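Local coordinates for SusD-like carbohydrate binding protein BF1063 (Bacteroides fragilis NCTC 9343, PDB 3I4G), which probably binds carbohydrate at the outer membrane of the bacterium, as a member of the SusD family of glycan-capturing lipoproteins, at residues F221-M225 / V390-Y394; D229-N233 / Y387-L391; E250-Q256 / L381-Y387. One frame throughout, in Å; residues are numbered along the deposited sequence.

Interaction 1 (F221-M225 / V390-Y394)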
loop_
_atom_site.group_PDB
_atom_site.type_symbol
_atom_site.label_atom_id
_atom_site.label_comp_id
_atom_site.label_asym_id
_atom_site.label_seq_id
_atom_site.Cartn_x
_atom_site.Cartn_y
_atom_site.Cartn_z
ATOM N N PHE A 221 -4.893 -1.328 18.095
ATOM C CA PHE A 221 -4.122 -2.473 17.598
ATOM C C PHE A 221 -4.078 -3.591 18.652
ATOM O O PHE A 221 -4.183 -4.766 18.298
ATOM C CB PHE A 221 -2.725 -2.052 17.182
ATOM C CG PHE A 221 -2.678 -1.109 15.983
ATOM C CD1 PHE A 221 -3.287 -1.429 14.798
ATOM C CD2 PHE A 221 -1.996 0.087 16.055
ATOM C CE1 PHE A 221 -3.209 -0.571 13.705
ATOM C CE2 PHE A 221 -1.914 0.945 14.968
ATOM C CZ PHE A 221 -2.519 0.623 13.796
ATOM N N HIS A 222 -3.936 -3.234 19.923
ATOM C CA HIS A 222 -3.896 -4.235 20.993
ATOM C C HIS A 222 -5.238 -4.966 21.127
ATOM O O HIS A 222 -5.261 -6.130 21.524
ATOM C CB HIS A 222 -3.472 -3.560 22.284
ATOM C CG HIS A 222 -3.024 -4.500 23.352
ATOM N ND1 HIS A 222 -2.264 -5.630 23.104
ATOM C CD2 HIS A 222 -3.126 -4.401 24.697
ATOM C CE1 HIS A 222 -2.001 -6.230 24.254
ATOM N NE2 HIS A 222 -2.494 -5.495 25.235
ATOM N N ASP A 223 -6.348 -4.305 20.790
ATOM C CA ASP A 223 -7.664 -4.957 20.789
ATOM C C ASP A 223 -7.716 -6.058 19.747
ATOM O O ASP A 223 -8.299 -7.103 19.983
ATOM C CB ASP A 223 -8.802 -3.960 20.516
ATOM C CG ASP A 223 -9.115 -3.032 21.683
ATOM O OD1 ASP A 223 -8.674 -3.302 22.809
ATOM O OD2 ASP A 223 -9.865 -2.030 21.448
ATOM N N ILE A 224 -7.078 -5.845 18.593
ATOM C CA ILE A 224 -6.994 -6.885 17.575
ATOM C C ILE A 224 -6.202 -8.078 18.120
ATOM O O ILE A 224 -6.560 -9.255 17.975
ATOM C CB ILE A 224 -6.356 -6.340 16.291
ATOM C CG1 ILE A 224 -7.223 -5.227 15.694
ATOM C CG2 ILE A 224 -6.114 -7.471 15.276
ATOM C CD1 ILE A 224 -6.533 -4.473 14.583
HETATM N N MSE A 225 -5.050 -7.782 18.693
HETATM C CA MSE A 225 -4.221 -8.842 19.285
HETATM C C MSE A 225 -4.974 -9.635 20.359
HETATM O O MSE A 225 -4.953 -10.866 20.353
HETATM C CB MSE A 225 -2.944 -8.219 19.844
HETATM C CG MSE A 225 -2.069 -7.502 18.820
HETATM SE SE MSE A 225 -0.762 -6.336 19.557
HETATM C CE MSE A 225 0.399 -7.705 20.494
ATOM N N VAL A 390 -0.394 -4.711 12.157
ATOM C CA VAL A 390 -1.002 -4.510 13.465
ATOM C C VAL A 390 0.021 -4.628 14.589
ATOM O O VAL A 390 0.043 -3.790 15.496
ATOM C CB VAL A 390 -2.166 -5.524 13.679
ATOM C CG1 VAL A 390 -2.703 -5.494 15.102
ATOM C CG2 VAL A 390 -3.293 -5.263 12.660
ATOM N N LEU A 391 0.855 -5.665 14.531
ATOM C CA LEU A 391 1.873 -5.865 15.566
ATOM C C LEU A 391 2.894 -4.748 15.565
ATOM O O LEU A 391 3.242 -4.206 16.622
ATOM C CB LEU A 391 2.577 -7.211 15.378
ATOM C CG LEU A 391 1.733 -8.457 15.517
ATOM C CD1 LEU A 391 2.580 -9.725 15.299
ATOM C CD2 LEU A 391 1.050 -8.513 16.892
ATOM N N LEU A 392 3.359 -4.333 14.384
ATOM C CA LEU A 392 4.330 -3.233 14.324
ATOM C C LEU A 392 3.679 -1.898 14.672
ATOM O O LEU A 392 4.324 -1.023 15.230
ATOM C CB LEU A 392 5.010 -3.180 12.964
ATOM C CG LEU A 392 5.825 -4.401 12.570
ATOM C CD1 LEU A 392 6.301 -4.329 11.121
ATOM C CD2 LEU A 392 6.995 -4.603 13.530
ATOM N N GLY A 393 2.415 -1.745 14.334
ATOM C CA GLY A 393 1.701 -0.533 14.684
ATOM C C GLY A 393 1.527 -0.384 16.181
ATOM O O GLY A 393 1.665 0.717 16.736
ATOM N N TYR A 394 1.161 -1.473 16.854
ATOM C CA TYR A 394 1.061 -1.486 18.309
ATOM C C TYR A 394 2.375 -1.032 18.936
ATOM O O TYR A 394 2.394 -0.155 19.775
ATOM C CB TYR A 394 0.679 -2.887 18.776
ATOM C CG TYR A 394 0.647 -3.072 20.278
ATOM C CD1 TYR A 394 -0.129 -2.265 21.097
ATOM C CD2 TYR A 394 1.376 -4.081 20.892
ATOM C CE1 TYR A 394 -0.144 -2.443 22.450
ATOM C CE2 TYR A 394 1.309 -4.298 22.252
ATOM C CZ TYR A 394 0.570 -3.459 23.023
ATOM O OH TYR A 394 0.532 -3.685 24.383
#

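Interaction 2 (D229-N233 / Y387-L391)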
loop_
_atom_site.group_PDB
_atom_site.type_symbol
_atom_site.label_atom_id
_atom_site.label_comp_id
_atom_site.label_asym_id
_atom_site.label_seq_id
_atom_site.Cartn_x
_atom_site.Cartn_y
_atom_site.Cartn_z
ATOM N N ASP A 229 -7.839 -13.831 17.094
ATOM C CA ASP A 229 -8.230 -14.513 15.853
ATOM C C ASP A 229 -7.134 -14.522 14.819
ATOM O O ASP A 229 -7.240 -15.273 13.835
ATOM C CB ASP A 229 -9.451 -13.853 15.188
ATOM C CG ASP A 229 -10.699 -13.864 16.036
ATOM O OD1 ASP A 229 -10.731 -14.558 17.047
ATOM O OD2 ASP A 229 -11.676 -13.182 15.623
ATOM N N ASN A 230 -6.105 -13.680 14.994
ATOM C CA ASN A 230 -5.089 -13.504 13.983
ATOM C C ASN A 230 -3.707 -13.942 14.450
ATOM O O ASN A 230 -3.399 -13.994 15.633
ATOM C CB ASN A 230 -5.105 -12.042 13.571
ATOM C CG ASN A 230 -6.436 -11.639 12.973
ATOM O OD1 ASN A 230 -7.232 -10.922 13.601
ATOM N ND2 ASN A 230 -6.713 -12.134 11.783
ATOM N N ALA A 231 -2.881 -14.255 13.461
ATOM C CA ALA A 231 -1.542 -14.769 13.726
ATOM C C ALA A 231 -0.687 -14.574 12.516
ATOM O O ALA A 231 -1.178 -14.497 11.413
ATOM C CB ALA A 231 -1.605 -16.261 14.052
ATOM N N ILE A 232 0.615 -14.530 12.750
ATOM C CA ILE A 232 1.614 -14.442 11.682
ATOM C C ILE A 232 1.690 -15.751 10.917
ATOM O O ILE A 232 1.865 -16.823 11.509
ATOM C CB ILE A 232 2.973 -14.047 12.288
ATOM C CG1 ILE A 232 2.911 -12.627 12.850
ATOM C CG2 ILE A 232 4.100 -14.169 11.253
ATOM C CD1 ILE A 232 2.587 -11.507 11.819
ATOM N N ASN A 233 1.544 -15.695 9.595
ATOM C CA ASN A 233 1.601 -16.859 8.741
ATOM C C ASN A 233 3.036 -17.367 8.564
ATOM O O ASN A 233 3.941 -16.566 8.407
ATOM C CB ASN A 233 1.052 -16.521 7.365
ATOM C CG ASN A 233 0.709 -17.722 6.552
ATOM O OD1 ASN A 233 -0.033 -18.603 6.993
ATOM N ND2 ASN A 233 1.160 -17.727 5.292
ATOM N N TYR A 387 -1.840 -8.699 9.717
ATOM C CA TYR A 387 -1.542 -8.734 11.162
ATOM C C TYR A 387 -0.106 -8.257 11.457
ATOM O O TYR A 387 0.148 -7.699 12.499
ATOM C CB TYR A 387 -1.787 -10.126 11.735
ATOM C CG TYR A 387 -1.816 -10.238 13.253
ATOM C CD1 TYR A 387 -2.671 -9.464 14.000
ATOM C CD2 TYR A 387 -1.008 -11.160 13.910
ATOM C CE1 TYR A 387 -2.731 -9.608 15.369
ATOM C CE2 TYR A 387 -1.061 -11.299 15.271
ATOM C CZ TYR A 387 -1.919 -10.528 15.981
ATOM O OH TYR A 387 -2.013 -10.689 17.364
ATOM N N ALA A 388 0.855 -8.470 10.545
ATOM C CA ALA A 388 2.179 -7.933 10.813
ATOM C C ALA A 388 2.162 -6.421 10.974
ATOM O O ALA A 388 2.905 -5.879 11.793
ATOM C CB ALA A 388 3.119 -8.275 9.704
ATOM N N GLU A 389 1.326 -5.713 10.210
ATOM C CA GLU A 389 1.233 -4.263 10.379
ATOM C C GLU A 389 0.606 -3.944 11.736
ATOM O O GLU A 389 0.989 -2.977 12.400
ATOM C CB GLU A 389 0.407 -3.620 9.268
ATOM C CG GLU A 389 0.331 -2.100 9.480
ATOM C CD GLU A 389 -0.609 -1.355 8.559
ATOM O OE1 GLU A 389 -1.001 -1.902 7.513
ATOM O OE2 GLU A 389 -0.959 -0.189 8.898
ATOM N N VAL A 390 -0.394 -4.711 12.157
ATOM C CA VAL A 390 -1.002 -4.510 13.465
ATOM C C VAL A 390 0.021 -4.628 14.589
ATOM O O VAL A 390 0.043 -3.790 15.496
ATOM C CB VAL A 390 -2.166 -5.524 13.679
ATOM C CG1 VAL A 390 -2.703 -5.494 15.102
ATOM C CG2 VAL A 390 -3.293 -5.263 12.660
ATOM N N LEU A 391 0.855 -5.665 14.531
ATOM C CA LEU A 391 1.873 -5.865 15.566
ATOM C C LEU A 391 2.894 -4.748 15.565
ATOM O O LEU A 391 3.242 -4.206 16.622
ATOM C CB LEU A 391 2.577 -7.211 15.378
ATOM C CG LEU A 391 1.733 -8.457 15.517
ATOM C CD1 LEU A 391 2.580 -9.725 15.299
ATOM C CD2 LEU A 391 1.050 -8.513 16.892
HETATM O O HOH W 1 -5.023 -11.974 17.179
#

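Interaction 3 (E250-Q256 / L381-Y387)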
loop_
_atom_site.group_PDB
_atom_site.type_symbol
_atom_site.label_atom_id
_atom_site.label_comp_id
_atom_site.label_asym_id
_atom_site.label_seq_id
_atom_site.Cartn_x
_atom_site.Cartn_y
_atom_site.Cartn_z
ATOM N N GLU A 250 -3.532 -14.158 8.889
ATOM C CA GLU A 250 -2.794 -12.886 8.912
ATOM C C GLU A 250 -3.471 -11.780 8.098
ATOM O O GLU A 250 -3.494 -10.616 8.522
ATOM C CB GLU A 250 -1.371 -13.081 8.401
ATOM C CG GLU A 250 -0.585 -11.777 8.260
ATOM C CD GLU A 250 0.905 -11.930 8.295
ATOM O OE1 GLU A 250 1.403 -13.057 8.471
ATOM O OE2 GLU A 250 1.571 -10.869 8.169
ATOM N N ASN A 251 -4.026 -12.129 6.948
ATOM C CA ASN A 251 -4.635 -11.147 6.051
ATOM C C ASN A 251 -6.042 -10.817 6.563
ATOM O O ASN A 251 -6.983 -11.552 6.357
ATOM C CB ASN A 251 -4.652 -11.648 4.608
ATOM C CG ASN A 251 -3.270 -11.690 3.981
ATOM O OD1 ASN A 251 -2.340 -11.018 4.453
ATOM N ND2 ASN A 251 -3.121 -12.501 2.931
ATOM N N ILE A 252 -6.138 -9.688 7.241
ATOM C CA ILE A 252 -7.361 -9.239 7.918
ATOM C C ILE A 252 -8.339 -8.632 6.934
ATOM O O ILE A 252 -9.526 -8.936 6.980
ATOM C CB ILE A 252 -6.996 -8.256 9.030
ATOM C CG1 ILE A 252 -6.314 -9.012 10.174
ATOM C CG2 ILE A 252 -8.242 -7.522 9.568
ATOM C CD1 ILE A 252 -5.570 -8.132 11.197
ATOM N N PHE A 253 -7.842 -7.756 6.067
ATOM C CA PHE A 253 -8.658 -7.094 5.037
ATOM C C PHE A 253 -7.856 -7.140 3.749
ATOM O O PHE A 253 -6.667 -6.839 3.754
ATOM C CB PHE A 253 -9.061 -5.665 5.446
ATOM C CG PHE A 253 -10.071 -5.036 4.516
ATOM C CD1 PHE A 253 -11.362 -5.508 4.453
ATOM C CD2 PHE A 253 -9.729 -3.970 3.705
ATOM C CE1 PHE A 253 -12.265 -4.981 3.541
ATOM C CE2 PHE A 253 -10.661 -3.428 2.813
ATOM C CZ PHE A 253 -11.907 -3.938 2.729
ATOM N N TYR A 254 -8.498 -7.461 2.641
ATOM C CA TYR A 254 -7.817 -7.669 1.370
ATOM C C TYR A 254 -8.765 -7.497 0.221
ATOM O O TYR A 254 -10.011 -7.481 0.398
ATOM C CB TYR A 254 -7.209 -9.084 1.345
ATOM C CG TYR A 254 -8.164 -10.174 1.740
ATOM C CD1 TYR A 254 -9.116 -10.653 0.829
ATOM C CD2 TYR A 254 -8.132 -10.730 3.020
ATOM C CE1 TYR A 254 -10.011 -11.681 1.221
ATOM C CE2 TYR A 254 -8.990 -11.732 3.388
ATOM C CZ TYR A 254 -9.915 -12.208 2.498
ATOM O OH TYR A 254 -10.797 -13.216 2.894
ATOM N N ILE A 255 -8.199 -7.388 -0.982
ATOM C CA ILE A 255 -8.961 -7.378 -2.223
ATOM C C ILE A 255 -8.668 -8.674 -2.968
ATOM O O ILE A 255 -7.506 -8.963 -3.280
ATOM C CB ILE A 255 -8.603 -6.180 -3.125
ATOM C CG1 ILE A 255 -8.568 -4.845 -2.376
ATOM C CG2 ILE A 255 -9.584 -6.158 -4.281
ATOM C CD1 ILE A 255 -9.877 -4.487 -1.612
ATOM N N GLN A 256 -9.714 -9.470 -3.210
ATOM C CA GLN A 256 -9.594 -10.693 -3.954
ATOM C C GLN A 256 -10.087 -10.451 -5.378
ATOM O O GLN A 256 -11.193 -9.955 -5.559
ATOM C CB GLN A 256 -10.404 -11.819 -3.309
ATOM C CG GLN A 256 -10.392 -13.090 -4.115
ATOM C CD GLN A 256 -11.073 -14.200 -3.407
ATOM O OE1 GLN A 256 -12.309 -14.177 -3.242
ATOM N NE2 GLN A 256 -10.319 -15.192 -3.025
ATOM N N LEU A 381 -4.639 -11.579 -5.216
ATOM C CA LEU A 381 -5.007 -11.292 -3.837
ATOM C C LEU A 381 -4.039 -10.249 -3.309
ATOM O O LEU A 381 -2.822 -10.521 -3.197
ATOM C CB LEU A 381 -4.994 -12.576 -3.029
ATOM C CG LEU A 381 -5.523 -12.610 -1.603
ATOM C CD1 LEU A 381 -4.653 -11.776 -0.650
ATOM C CD2 LEU A 381 -6.959 -12.140 -1.572
ATOM N N THR A 382 -4.561 -9.066 -2.988
ATOM C CA THR A 382 -3.719 -7.964 -2.497
ATOM C C THR A 382 -4.180 -7.545 -1.111
ATOM O O THR A 382 -5.233 -6.880 -0.960
ATOM C CB THR A 382 -3.722 -6.782 -3.460
ATOM O OG1 THR A 382 -5.045 -6.257 -3.560
ATOM C CG2 THR A 382 -3.248 -7.223 -4.837
ATOM N N PRO A 383 -3.431 -7.925 -0.066
ATOM C CA PRO A 383 -3.802 -7.485 1.273
ATOM C C PRO A 383 -3.783 -5.976 1.465
ATOM O O PRO A 383 -2.928 -5.279 0.889
ATOM C CB PRO A 383 -2.721 -8.126 2.147
ATOM C CG PRO A 383 -2.313 -9.353 1.358
ATOM C CD PRO A 383 -2.286 -8.864 -0.025
ATOM N N VAL A 384 -4.736 -5.504 2.275
ATOM C CA VAL A 384 -4.847 -4.111 2.671
ATOM C C VAL A 384 -4.394 -3.959 4.119
ATOM O O VAL A 384 -3.671 -3.025 4.467
ATOM C CB VAL A 384 -6.286 -3.621 2.464
ATOM C CG1 VAL A 384 -6.400 -2.191 2.918
ATOM C CG2 VAL A 384 -6.681 -3.716 0.989
ATOM N N ILE A 385 -4.813 -4.866 4.996
ATOM C CA ILE A 385 -4.398 -4.896 6.391
ATOM C C ILE A 385 -3.917 -6.298 6.723
ATOM O O ILE A 385 -4.672 -7.270 6.632
ATOM C CB ILE A 385 -5.537 -4.547 7.375
ATOM C CG1 ILE A 385 -6.134 -3.155 7.107
ATOM C CG2 ILE A 385 -5.071 -4.672 8.841
ATOM C CD1 ILE A 385 -5.202 -1.947 7.331
ATOM N N ARG A 386 -2.652 -6.390 7.101
ATOM C CA ARG A 386 -2.026 -7.628 7.570
ATOM C C ARG A 386 -1.755 -7.538 9.065
ATOM O O ARG A 386 -1.410 -6.482 9.611
ATOM C CB ARG A 386 -0.716 -7.918 6.813
ATOM C CG ARG A 386 -0.898 -8.088 5.352
ATOM C CD ARG A 386 0.258 -8.762 4.638
ATOM N NE ARG A 386 1.523 -8.034 4.538
ATOM C CZ ARG A 386 2.634 -8.283 5.245
ATOM N NH1 ARG A 386 2.661 -9.104 6.305
ATOM N NH2 ARG A 386 3.743 -7.644 4.921
ATOM N N TYR A 387 -1.840 -8.699 9.717
ATOM C CA TYR A 387 -1.542 -8.734 11.162
ATOM C C TYR A 387 -0.106 -8.257 11.457
ATOM O O TYR A 387 0.148 -7.699 12.499
ATOM C CB TYR A 387 -1.787 -10.126 11.735
ATOM C CG TYR A 387 -1.816 -10.238 13.253
ATOM C CD1 TYR A 387 -2.671 -9.464 14.000
ATOM C CD2 TYR A 387 -1.008 -11.160 13.910
ATOM C CE1 TYR A 387 -2.731 -9.608 15.369
ATOM C CE2 TYR A 387 -1.061 -11.299 15.271
ATOM C CZ TYR A 387 -1.919 -10.528 15.981
ATOM O OH TYR A 387 -2.013 -10.689 17.364
#

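Interaction 1 (F221-M225 / V390-Y394)
Two helices of the largely helical SusD-like fold, 214-227 and 387-400, pack here through a stacked aromatic pair, H222 with Y394, and a Met-aromatic contact, M225 with Y394. Their axes over 221-225 and 390-394 approach to 9.1 Å with an angle of 134° between the N-to-C directions, so the helices run roughly antiparallel but well askew. Both side chains of the ring pair place CG opposite the backbone N (chi1 175° in Y394, and likewise for H222), and the two lie alongside each other, pointing the same way. The planes are only 7° apart and the centroids 4.5 Å, which defines an offset stack; the displacement carries the Y394 hydroxyl over the middle of the imidazole. H222 was modelled in two conformers, and this stack belongs to one of them.

M225, a selenomethionine in this crystal, approaches the phenol obliquely, with SE 4.0 Å from the ring centroid. Its chain crosses that of Y394 at about a right angle and bends at the last torsion, which brings CE within 3.7 Å of L391 CD2. L391 starts off pointing away from the partner helix, yet its end returns to meet this methyl.

On the other flank the contacts are apolar side chains against each other and against the backbone. The F221 ring lies against the backbone of G393 and Y394, its CD2 3.6 Å from G393 C, while V390 CG1 packs against I224 CB and F221 O. I224 also touches L201 and A202 of helix 197-211, placing this flank between three helices. V390 uses both its methyls on I224: CG2 stands 3.8 Å from I224 CD1, and CG1 4.0 Å from the same carbon.

Interaction 2 (D229-N233 / Y387-L391)
N230 lays its CB over one face of the Y387 ring, 3.8 Å from the centroid and 20° off the ring normal, a CH-pi contact. The chain then passes along the ring, with A231 N 3.6 Å from Y387 CD2 and I232 N at the ring edge, near its plane. Swung away from its own backbone N (chi1 -167°), the phenol of Y387 projects from the first turn of helix 387-400, and L391 CG of the next turn backs its other face.

I232 reaches the same turn from the side: its CD1 is 3.7 Å from A388 N, and its CG1 is 3.8 Å from L391 CD1. A water accepts from N230 N at 3.0 Å and makes a weak, longer link to Y387 OH. Further out, the N230 amide is positioned by ND2 donating to K249 O, and A231 has backbone bonding with K249, so the extended chain from N230 on is tied to K249, just ahead of strand 251-252. The contact thus wedges the connection leaving helix 214-227 against the start of helix 387-400, with I224 of the former helix touching N230 and helix 414-418 covering A388 and L391.

Interaction 3 (E250-Q256 / L381-Y387)
E250 leaves the backbone with CG anti to N (chi1 174°) and runs on extended, while R386 bends at chi3 (-68°); together these bring E250 OE2 to the edge of the guanidinium, 2.8 Å from R386 NH1. The bond of this salt bridge is weak by angle, with the two planes 45° apart. Both ends have further partners: R420 for E250 OE1, E447 and E451 for R386, a charge network around the buried E250 and R386 that would be expected to favour their ionised forms.

The backbones form an antiparallel ladder interrupted by two classic beta bulges. I385 O accepts from both I252 N (2.9 Å) and F253 N (3.3 Å), the latter in the carbonyl plane on a lone pair. F253 O takes V384 N (2.8 Å) and I385 N from the same face of its plane. Beyond them, I255 and T382 form a regular hydrogen-bonded pair. N251 lies beside R386, and its OD1, 3.4 Å from R386 CG, is buried without a polar partner, whereas ND2 is held by G245 O and L239 O. L381 CD2 meets Y254 CD1 at 3.6 Å.

F253 and I385 face helix 197-211, V384 and T382 touch helix 50-54, and F253 makes edge-to-face contacts with W48 and F127. At the far end Y387 N donates to E250 O (2.8 Å), where strand 380-386 passes into helix 387-400.

In the fold
All three contacts are largely buried, and all converge on the strand-to-helix unit 380-400. Interaction 1 is side-chain packing between two helices, interaction 2 sets an extended connection against the helix start with one water, and interaction 3 is a bulged backbone ladder with a salt bridge, closer to the chain centre (about 11 Å, against 18 Å for interaction 1, measured from contact centres). Y387 belongs to interactions 2 and 3, V390 and L391 to 1 and 2. Interaction 1 meets 2 where M225 CA lies 3.5 Å from Y387 OH; E250 OE1 and N233 N, 2.9 Å apart and probably hydrogen-bonded, join interactions 2 and 3.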